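Local coordinates for beta-lactamase-like protein (Koribacter versatilis, PDB 6B9V) that acts as a diphosphatase of the PhnP family, cleaving reactive photoproducts of FAD, probably at its two-manganese centre in a metallo-beta-lactamase fold, at residues Q250-H253 against D254-L258; T230-S233 against H234-H238; L106-N109 against E110-R114; G79-D82 against H83-L87. One frame throughout, in Å; residues are numbered along the deposited sequence.

In the fold
Along the chain the order is interaction 4, then 3, 2 and 1, and these form two touching pairs. Interactions 3 and 4 have centres about 12 Å apart and touch, as do interactions 2 and 1, also about 12 Å apart. The two pairs are joined through a manganese ion that H231 of interaction 2 shares with D82 and H83 of interaction 4, although those centres are about 20 Å apart. Interactions 1 and 3 lie on opposite sides of the chain's centre, yet both reach the sheet containing strands 104-108 and 257-263. Interactions 2 and 4 thus supply metal ligands from distant parts of the sequence, while 1 and 3 are turn and cap contacts next to them.

Interaction 1: Q250-H253 against D254-L258; sequences QLAH and DGLKL
A chi1 of 62° sets the ring of H253 between its own backbone N and carbonyl carbon, folded back beside the turn, while L256 has CG anti to its backbone N (chi1 176°), which carries its chain on along that ring. The two side chains cross at about a right angle. The backbone places L256 CB 3.8 Å from the centroid of the H253 ring, over one face, a CH-pi contact, and from there CD1 of L256 comes to 3.7 Å from CE1 of H253. At the ring edge, D254 O sits near the plane, 3.3 Å from H253 CD2. The other methyl of L256, CD2, meets A252 CB at 4.2 Å. In the backbone, L256 N donates to H253 O at 3.2 Å with an N-H...O angle of 162°. G255 takes the positive phi expected at the third position of such a turn. D254 OD1 bonds S12 OG, while OD2 bonds L38 N and forms a salt bridge with R65; the H253 ring also stacks with that of H34. H253 N is buried without a partner in the model. The backbone bond and the torsions at D254 and G255 are those of a type II beta turn, to which the H253-L256 packing is added; it carries the chain from strand 249-251, at the edge of one sheet, to strand 257-263, at the edge of the other, in the two-sheet metallo-beta-lactamase fold.

Interaction 2: T230-S233 against H234-H238; sequences THIS and HDLPH. With ZN (zinc ion), chain F; MN (manganese (II) ion), chain C.
The imidazole of H234 has the carbonyl carbon of S233 at one edge, near its plane, while its ND1 binds the zinc ion at 2.0 Å. Three cysteines, C23, C25 and C28, complete this site of three thiolates and one histidine. The backbone behind the ring is a type I beta turn from S233 to L236, within the loop that leads from strand 226-230 to helix 238-244. At the start of this loop a second imidazole, that of H231, binds a manganese ion through NE2 at 2.2 Å, so one short piece of chain serves both kinds of metal. The turn is closed by L236 N donating to S233 O at 3.2 Å. Nested inside it is an ST turn: with chi1 at 78°, S233 holds OG between its backbone N and carbonyl carbon, where it accepts from D235 N at 3.2 Å. The same hydroxyl is bonded to L201 O, so this buried group is held by two hydrogen bonds. D235 leads its carboxylate away from S233, and its OD2 accepts from H203 N. On the apolar flank the side chains of I232 and L236 cross at about a right angle, with I232 CG2 3.9 Å from L236 CB.

Interaction 3: L106-N109 against E110-R114; sequences LYAN and EKTER
N109 and T112 cross at about a right angle, the amide oxygen of the first meeting both the backbone N and the hydroxyl of the second. A chi1 of 62° folds N109 CG between its own N and carbonyl carbon, turning OD1 back over the first turn of helix 110-119. T112 N donates to N109 OD1 at 2.9 Å, nearly in line with the side-chain C=O, and T112 OG1 donates to the same oxygen at 2.8 Å, tilted 32° from the amide plane. This is an asparagine N-cap, and the first turn is further fixed by E113 N donating to N109 O at 2.9 Å. The other branch of T112, its CG2, packs on A108 CB at 3.7 Å, joining strand and helix. The axes of 106-108 and 110-114 lie at 125° to each other, part of the beta-alpha-beta crossover leading to the adjacent parallel strand 136-140, where E113 finds R140.

Further round the helix, R114 meets the E110 carboxylate side-on. NH2 reaches OE1 at 2.9 Å, almost within the guanidinium plane, and NE reaches OE2 at 3.2 Å; both oxygens use their syn lone pairs. K111 CG lies over one face of the guanidinium, offset toward the rim, and K111 and R114 pack on Y122 of the second subunit. Two donors on one oxygen fix the rotation of the N109 amide, and the paired bonds likewise hold the guanidinium in place; a negative E110 at the helix's N-terminal end would probably interact favourably with its dipole, though R114 shares its charge.

Interaction 4: G79-D82 against H83-L87; sequences GHAD and HILGL. With MN (manganese (II) ion), chain C; MN (manganese (II) ion), chain D.
The HxHxDH signature of the metallo-beta-lactamase superfamily runs here from H78 to H83, and the contact between D82 and H83 forms its end. The two side chains lie side by side and point the same way, with carboxylate and ring planes 71° apart. D82 OD2 and H83 NE2 both bind the same manganese ion, each at 2.2 Å, which brings these two ligand atoms to 3.0 Å from each other. A chi1 of 50° swings the D82 carboxylate between its backbone N and carbonyl carbon, alongside the ring. H231 and D178 also bind this ion; D178 is shared with the second manganese, which H80 ND1 binds at 2.0 Å together with H78 and H160. In the second shell, H83 ND1 is hydrogen-bonded to D54 OD2, and this bond and the one from NE2 to manganese together fix the ring.

D82 and H83 lie on a short, weakly bonded helix. H83 N donates to H80 O at 2.9 Å, joining the backbones of ligands to different ions. A81 O is gripped by both I84 N and L85 N, the latter at 3.1 Å. The buried D82 O, over one face of the H83 ring, has no partner in the model. D88 of the second subunit packs against A81 and L85. Away from the metals I84 CD1 rests 3.5 Å from G79 O, and A81 CB touches L85 CD1 at 3.9 Å.

Interaction 1: Q250-H253 against D254-L258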
loop_
_atom_site.group_PDB
_atom_site.type_symbol
_atom_site.label_atom_id
_atom_site.label_comp_id
_atom_site.label_asym_id
_atom_site.label_seq_id
_atom_site.Cartn_x
_atom_site.Cartn_y
_atom_site.Cartn_z
ATOM N N GLN A 250 -5.865 10.932 -24.992
ATOM C CA GLN A 250 -4.503 10.804 -24.459
ATOM C C GLN A 250 -4.460 9.813 -23.308
ATOM O O GLN A 250 -5.472 9.612 -22.635
ATOM C CB GLN A 250 -3.979 12.164 -23.963
ATOM C CG GLN A 250 -3.774 13.247 -25.009
ATOM C CD GLN A 250 -2.513 13.052 -25.837
ATOM O OE1 GLN A 250 -1.458 13.608 -25.515
ATOM N NE2 GLN A 250 -2.619 12.281 -26.920
ATOM N N LEU A 251 -3.295 9.209 -23.049
ATOM C CA LEU A 251 -3.110 8.513 -21.779
ATOM C C LEU A 251 -3.088 9.539 -20.652
ATOM O O LEU A 251 -2.437 10.588 -20.777
ATOM C CB LEU A 251 -1.796 7.704 -21.752
ATOM C CG LEU A 251 -1.540 6.696 -22.883
ATOM C CD1 LEU A 251 -0.209 5.983 -22.643
ATOM C CD2 LEU A 251 -2.663 5.682 -22.970
ATOM N N ALA A 252 -3.791 9.249 -19.560
ATOM C CA ALA A 252 -3.630 10.053 -18.336
ATOM C C ALA A 252 -2.232 9.893 -17.733
ATOM O O ALA A 252 -1.454 9.029 -18.154
ATOM C CB ALA A 252 -4.682 9.678 -17.304
ATOM N N HIS A 253 -1.917 10.722 -16.735
ATOM C CA HIS A 253 -0.694 10.526 -15.952
ATOM C C HIS A 253 -0.971 10.854 -14.488
ATOM O O HIS A 253 -1.929 11.579 -14.172
ATOM C CB HIS A 253 0.476 11.388 -16.478
ATOM C CG HIS A 253 0.232 12.864 -16.410
ATOM N ND1 HIS A 253 -0.264 13.591 -17.479
ATOM C CD2 HIS A 253 0.428 13.762 -15.413
ATOM C CE1 HIS A 253 -0.358 14.860 -17.140
ATOM N NE2 HIS A 253 0.053 14.993 -15.889
ATOM N N ASP A 254 -0.160 10.291 -13.599
ATOM C CA ASP A 254 -0.301 10.585 -12.169
ATOM C C ASP A 254 -0.122 12.080 -11.926
ATOM O O ASP A 254 0.892 12.654 -12.332
ATOM C CB ASP A 254 0.735 9.807 -11.338
ATOM C CG ASP A 254 0.434 8.314 -11.241
ATOM O OD1 ASP A 254 -0.312 7.758 -12.085
ATOM O OD2 ASP A 254 0.981 7.672 -10.319
ATOM N N GLY A 255 -1.072 12.711 -11.240
ATOM C CA GLY A 255 -0.949 14.122 -10.924
ATOM C C GLY A 255 -1.718 15.036 -11.868
ATOM O O GLY A 255 -1.864 16.228 -11.608
ATOM N N LEU A 256 -2.222 14.478 -12.961
ATOM C CA LEU A 256 -3.036 15.253 -13.898
ATOM C C LEU A 256 -4.241 15.898 -13.214
ATOM O O LEU A 256 -5.008 15.220 -12.533
ATOM C CB LEU A 256 -3.522 14.357 -15.036
ATOM C CG LEU A 256 -4.467 14.972 -16.076
ATOM C CD1 LEU A 256 -3.811 16.139 -16.784
ATOM C CD2 LEU A 256 -4.866 13.875 -17.075
ATOM N N LYS A 257 -4.407 17.204 -13.393
ATOM C CA LYS A 257 -5.565 17.899 -12.850
ATOM C C LYS A 257 -6.396 18.487 -13.986
ATOM O O LYS A 257 -5.855 19.082 -14.908
ATOM C CB LYS A 257 -5.131 19.006 -11.867
ATOM C CG LYS A 257 -4.570 18.456 -10.567
ATOM C CD LYS A 257 -4.254 19.570 -9.571
ATOM C CE LYS A 257 -3.863 19.000 -8.221
ATOM N NZ LYS A 257 -5.029 18.468 -7.439
ATOM N N LEU A 258 -7.711 18.327 -13.897
ATOM C CA LEU A 258 -8.625 18.731 -14.952
ATOM C C LEU A 258 -9.807 19.486 -14.385
ATOM O O LEU A 258 -10.392 19.060 -13.394
ATOM C CB LEU A 258 -9.127 17.509 -15.706
ATOM C CG LEU A 258 -8.075 16.655 -16.410
ATOM C CD1 LEU A 258 -8.684 15.301 -16.816
ATOM C CD2 LEU A 258 -7.527 17.410 -17.616
#

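Interaction 2: T230-S233 against H234-H238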
loop_
_atom_site.group_PDB
_atom_site.type_symbol
_atom_site.label_atom_id
_atom_site.label_comp_id
_atom_site.label_asym_id
_atom_site.label_seq_id
_atom_site.Cartn_x
_atom_site.Cartn_y
_atom_site.Cartn_z
ATOM N N THR A 230 -6.793 5.200 -18.617
ATOM C CA THR A 230 -6.181 4.900 -17.311
ATOM C C THR A 230 -6.100 3.381 -17.135
ATOM O O THR A 230 -6.456 2.632 -18.054
ATOM C CB THR A 230 -6.980 5.574 -16.170
ATOM O OG1 THR A 230 -6.284 5.433 -14.921
ATOM C CG2 THR A 230 -8.389 4.964 -16.056
ATOM N N HIS A 231 -5.621 2.932 -15.973
ATOM C CA HIS A 231 -5.368 1.509 -15.678
ATOM C C HIS A 231 -4.287 0.944 -16.616
ATOM O O HIS A 231 -4.310 -0.219 -16.998
ATOM C CB HIS A 231 -6.651 0.678 -15.774
ATOM C CG HIS A 231 -6.685 -0.477 -14.819
ATOM N ND1 HIS A 231 -5.868 -1.576 -14.956
ATOM C CD2 HIS A 231 -7.426 -0.692 -13.707
ATOM C CE1 HIS A 231 -6.109 -2.428 -13.972
ATOM N NE2 HIS A 231 -7.035 -1.906 -13.190
ATOM N N ILE A 232 -3.303 1.784 -16.905
ATOM C CA ILE A 232 -2.304 1.527 -17.939
ATOM C C ILE A 232 -1.170 0.620 -17.449
ATOM O O ILE A 232 -0.645 0.835 -16.358
ATOM C CB ILE A 232 -1.700 2.852 -18.424
ATOM C CG1 ILE A 232 -2.789 3.730 -19.068
ATOM C CG2 ILE A 232 -0.531 2.604 -19.389
ATOM C CD1 ILE A 232 -2.441 5.201 -19.059
ATOM N N SER A 233 -0.797 -0.367 -18.265
ATOM C CA SER A 233 0.280 -1.313 -17.930
ATOM C C SER A 233 1.613 -0.929 -18.580
ATOM O O SER A 233 1.677 0.014 -19.374
ATOM C CB SER A 233 -0.105 -2.732 -18.376
ATOM O OG SER A 233 0.089 -2.875 -19.777
ATOM N N HIS A 234 2.684 -1.664 -18.267
ATOM C CA HIS A 234 3.983 -1.360 -18.867
ATOM C C HIS A 234 4.045 -1.645 -20.370
ATOM O O HIS A 234 5.050 -1.373 -21.036
ATOM C CB HIS A 234 5.120 -2.099 -18.110
ATOM C CG HIS A 234 5.043 -3.598 -18.132
ATOM N ND1 HIS A 234 6.119 -4.430 -17.901
ATOM C CD2 HIS A 234 4.004 -4.418 -18.440
ATOM C CE1 HIS A 234 5.739 -5.690 -18.017
ATOM N NE2 HIS A 234 4.461 -5.710 -18.345
ATOM N N ASP A 235 2.954 -2.158 -20.918
ATOM C CA ASP A 235 2.868 -2.382 -22.356
ATOM C C ASP A 235 2.800 -1.074 -23.146
ATOM O O ASP A 235 3.061 -1.072 -24.344
ATOM C CB ASP A 235 1.637 -3.236 -22.690
ATOM C CG ASP A 235 1.747 -3.922 -24.038
ATOM O OD1 ASP A 235 2.767 -4.605 -24.261
ATOM O OD2 ASP A 235 0.821 -3.775 -24.874
ATOM N N LEU A 236 2.425 0.023 -22.482
ATOM C CA LEU A 236 2.180 1.291 -23.171
ATOM C C LEU A 236 3.119 2.415 -22.714
ATOM O O LEU A 236 2.928 2.982 -21.633
ATOM C CB LEU A 236 0.722 1.728 -22.956
ATOM C CG LEU A 236 -0.386 0.744 -23.357
ATOM C CD1 LEU A 236 -1.772 1.243 -22.947
ATOM C CD2 LEU A 236 -0.345 0.516 -24.840
ATOM N N PRO A 237 4.119 2.758 -23.544
ATOM C CA PRO A 237 5.036 3.877 -23.259
ATOM C C PRO A 237 4.272 5.193 -23.288
ATOM O O PRO A 237 3.480 5.388 -24.208
ATOM C CB PRO A 237 6.060 3.810 -24.406
ATOM C CG PRO A 237 5.864 2.464 -25.048
ATOM C CD PRO A 237 4.425 2.114 -24.833
ATOM N N HIS A 238 4.492 6.087 -22.331
ATOM C CA HIS A 238 3.590 7.235 -22.217
ATOM C C HIS A 238 3.672 8.177 -23.425
ATOM O O HIS A 238 2.685 8.374 -24.149
ATOM C CB HIS A 238 3.858 8.018 -20.926
ATOM C CG HIS A 238 2.894 9.146 -20.708
ATOM N ND1 HIS A 238 1.635 8.954 -20.181
ATOM C CD2 HIS A 238 2.996 10.470 -20.978
ATOM C CE1 HIS A 238 0.998 10.112 -20.142
ATOM N NE2 HIS A 238 1.810 11.052 -20.600
HETATM ZN ZN ZN F . 8.069 -3.908 -17.557
HETATM MN MN MN C . -8.132 -2.695 -11.489
#

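Interaction 3: L106-N109 against E110-R114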
loop_
_atom_site.group_PDB
_atom_site.type_symbol
_atom_site.label_atom_id
_atom_site.label_comp_id
_atom_site.label_asym_id
_atom_site.label_seq_id
_atom_site.Cartn_x
_atom_site.Cartn_y
_atom_site.Cartn_z
ATOM N N LEU A 106 -18.768 5.531 3.054
ATOM C CA LEU A 106 -18.307 4.743 1.917
ATOM C C LEU A 106 -19.499 4.320 1.080
ATOM O O LEU A 106 -20.505 3.892 1.614
ATOM C CB LEU A 106 -17.552 3.497 2.367
ATOM C CG LEU A 106 -16.540 3.569 3.501
ATOM C CD1 LEU A 106 -15.918 2.190 3.659
ATOM C CD2 LEU A 106 -15.477 4.621 3.244
ATOM N N TYR A 107 -19.385 4.417 -0.231
ATOM C CA TYR A 107 -20.493 4.045 -1.097
ATOM C C TYR A 107 -20.067 2.882 -1.975
ATOM O O TYR A 107 -19.058 2.974 -2.664
ATOM C CB TYR A 107 -20.934 5.248 -1.940
ATOM C CG TYR A 107 -21.588 6.326 -1.106
ATOM C CD1 TYR A 107 -20.824 7.269 -0.424
ATOM C CD2 TYR A 107 -22.971 6.387 -0.982
ATOM C CE1 TYR A 107 -21.431 8.254 0.360
ATOM C CE2 TYR A 107 -23.582 7.363 -0.205
ATOM C CZ TYR A 107 -22.804 8.295 0.463
ATOM O OH TYR A 107 -23.403 9.266 1.242
ATOM N N ALA A 108 -20.824 1.792 -1.948
ATOM C CA ALA A 108 -20.452 0.638 -2.766
ATOM C C ALA A 108 -21.659 -0.200 -3.122
ATOM O O ALA A 108 -22.664 -0.188 -2.400
ATOM C CB ALA A 108 -19.404 -0.222 -2.033
ATOM N N ASN A 109 -21.583 -0.926 -4.236
ATOM C CA ASN A 109 -22.648 -1.873 -4.543
ATOM C C ASN A 109 -22.524 -3.083 -3.623
ATOM O O ASN A 109 -21.559 -3.188 -2.860
ATOM C CB ASN A 109 -22.645 -2.282 -6.032
ATOM C CG ASN A 109 -21.376 -2.998 -6.467
ATOM O OD1 ASN A 109 -20.600 -3.497 -5.652
ATOM N ND2 ASN A 109 -21.167 -3.062 -7.778
ATOM N N GLU A 110 -23.491 -3.992 -3.689
ATOM C CA GLU A 110 -23.536 -5.103 -2.740
ATOM C C GLU A 110 -22.301 -6.022 -2.822
ATOM O O GLU A 110 -21.793 -6.468 -1.788
ATOM C CB GLU A 110 -24.815 -5.917 -2.947
ATOM C CG GLU A 110 -25.082 -6.968 -1.876
ATOM C CD GLU A 110 -24.196 -8.202 -2.017
ATOM O OE1 GLU A 110 -23.912 -8.607 -3.170
ATOM O OE2 GLU A 110 -23.767 -8.748 -0.976
ATOM N N LYS A 111 -21.826 -6.334 -4.023
ATOM C CA LYS A 111 -20.684 -7.251 -4.113
ATOM C C LYS A 111 -19.416 -6.607 -3.522
ATOM O O LYS A 111 -18.606 -7.260 -2.822
ATOM C CB LYS A 111 -20.440 -7.686 -5.560
ATOM C CG LYS A 111 -19.614 -8.978 -5.659
ATOM C CD LYS A 111 -19.181 -9.286 -7.089
ATOM C CE LYS A 111 -18.420 -10.605 -7.176
ATOM N NZ LYS A 111 -17.190 -10.617 -6.336
ATOM N N THR A 112 -19.268 -5.308 -3.767
ATOM C CA THR A 112 -18.103 -4.589 -3.266
ATOM C C THR A 112 -18.180 -4.444 -1.733
ATOM O O THR A 112 -17.179 -4.629 -1.025
ATOM C CB THR A 112 -17.983 -3.227 -3.951
ATOM O OG1 THR A 112 -17.864 -3.428 -5.374
ATOM C CG2 THR A 112 -16.774 -2.466 -3.438
ATOM N N GLU A 113 -19.371 -4.125 -1.233
ATOM C CA GLU A 113 -19.616 -4.081 0.199
ATOM C C GLU A 113 -19.244 -5.414 0.848
ATOM O O GLU A 113 -18.569 -5.431 1.870
ATOM C CB GLU A 113 -21.084 -3.747 0.479
ATOM C CG GLU A 113 -21.457 -3.847 1.941
ATOM C CD GLU A 113 -22.952 -3.729 2.161
ATOM O OE1 GLU A 113 -23.623 -3.068 1.343
ATOM O OE2 GLU A 113 -23.455 -4.315 3.139
ATOM N N ARG A 114 -19.689 -6.523 0.240
ATOM C CA ARG A 114 -19.410 -7.875 0.750
ATOM C C ARG A 114 -17.895 -8.114 0.906
ATOM O O ARG A 114 -17.410 -8.611 1.961
ATOM C CB ARG A 114 -20.018 -8.929 -0.191
ATOM C CG ARG A 114 -20.320 -10.287 0.430
ATOM C CD ARG A 114 -20.570 -11.359 -0.654
ATOM N NE ARG A 114 -21.454 -10.891 -1.726
ATOM C CZ ARG A 114 -21.647 -11.523 -2.880
ATOM N NH1 ARG A 114 -21.027 -12.668 -3.133
ATOM N NH2 ARG A 114 -22.471 -11.011 -3.789
#

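Interaction 4: G79-D82 against H83-L87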
loop_
_atom_site.group_PDB
_atom_site.type_symbol
_atom_site.label_atom_id
_atom_site.label_comp_id
_atom_site.label_asym_id
_atom_site.label_seq_id
_atom_site.Cartn_x
_atom_site.Cartn_y
_atom_site.Cartn_z
ATOM N N GLY A 79 -14.556 -4.329 -6.106
ATOM C CA GLY A 79 -13.857 -4.845 -4.933
ATOM C C GLY A 79 -12.502 -5.507 -5.107
ATOM O O GLY A 79 -11.979 -6.101 -4.153
ATOM N N HIS A 80 -11.927 -5.415 -6.305
ATOM C CA HIS A 80 -10.591 -5.953 -6.544
ATOM C C HIS A 80 -9.549 -5.265 -5.664
ATOM O O HIS A 80 -9.708 -4.114 -5.273
ATOM C CB HIS A 80 -10.214 -5.828 -8.029
ATOM C CG HIS A 80 -10.880 -6.855 -8.894
ATOM N ND1 HIS A 80 -10.968 -6.741 -10.266
ATOM C CD2 HIS A 80 -11.488 -8.018 -8.573
ATOM C CE1 HIS A 80 -11.611 -7.791 -10.751
ATOM N NE2 HIS A 80 -11.937 -8.580 -9.745
ATOM N N ALA A 81 -8.489 -5.998 -5.345
ATOM C CA ALA A 81 -7.484 -5.542 -4.391
ATOM C C ALA A 81 -6.850 -4.193 -4.730
ATOM O O ALA A 81 -6.606 -3.369 -3.821
ATOM C CB ALA A 81 -6.402 -6.607 -4.256
ATOM N N ASP A 82 -6.586 -3.957 -6.021
ATOM C CA ASP A 82 -5.952 -2.712 -6.426
ATOM C C ASP A 82 -6.876 -1.498 -6.256
ATOM O O ASP A 82 -6.425 -0.358 -6.442
ATOM C CB ASP A 82 -5.416 -2.791 -7.880
ATOM C CG ASP A 82 -6.446 -3.310 -8.896
ATOM O OD1 ASP A 82 -7.163 -4.294 -8.628
ATOM O OD2 ASP A 82 -6.491 -2.733 -10.000
ATOM N N HIS A 83 -8.127 -1.737 -5.858
ATOM C CA HIS A 83 -9.109 -0.665 -5.670
ATOM C C HIS A 83 -9.573 -0.521 -4.216
ATOM O O HIS A 83 -10.267 0.435 -3.883
ATOM C CB HIS A 83 -10.322 -0.911 -6.589
ATOM C CG HIS A 83 -9.952 -0.971 -8.039
ATOM N ND1 HIS A 83 -10.090 0.110 -8.885
ATOM C CD2 HIS A 83 -9.368 -1.952 -8.773
ATOM C CE1 HIS A 83 -9.634 -0.211 -10.083
ATOM N NE2 HIS A 83 -9.205 -1.460 -10.046
ATOM N N ILE A 84 -9.198 -1.465 -3.357
ATOM C CA ILE A 84 -9.687 -1.433 -1.964
ATOM C C ILE A 84 -8.606 -1.510 -0.881
ATOM O O ILE A 84 -8.860 -1.065 0.245
ATOM C CB ILE A 84 -10.710 -2.577 -1.666
ATOM C CG1 ILE A 84 -10.038 -3.957 -1.658
ATOM C CG2 ILE A 84 -11.900 -2.524 -2.638
ATOM C CD1 ILE A 84 -10.877 -5.062 -1.003
ATOM N N LEU A 85 -7.417 -2.042 -1.179
ATOM C CA LEU A 85 -6.496 -2.332 -0.050
ATOM C C LEU A 85 -6.043 -1.099 0.758
ATOM O O LEU A 85 -5.591 -1.243 1.907
ATOM C CB LEU A 85 -5.259 -3.092 -0.542
ATOM C CG LEU A 85 -5.499 -4.589 -0.755
ATOM C CD1 LEU A 85 -4.239 -5.312 -1.216
ATOM C CD2 LEU A 85 -6.104 -5.270 0.487
ATOM N N GLY A 86 -6.191 0.102 0.200
ATOM C CA GLY A 86 -5.789 1.325 0.900
ATOM C C GLY A 86 -6.738 1.843 1.984
ATOM O O GLY A 86 -6.481 2.876 2.671
ATOM N N LEU A 87 -7.846 1.127 2.158
ATOM C CA LEU A 87 -8.849 1.584 3.120
ATOM C C LEU A 87 -8.226 1.610 4.521
ATOM O O LEU A 87 -8.543 2.480 5.337
ATOM C CB LEU A 87 -10.099 0.694 3.091
ATOM C CG LEU A 87 -11.191 1.100 4.088
ATOM C CD1 LEU A 87 -11.687 2.512 3.783
ATOM C CD2 LEU A 87 -12.361 0.104 4.070
HETATM MN MN MN C . -8.132 -2.695 -11.489
HETATM MN MN MN D . -10.694 -5.068 -11.416
#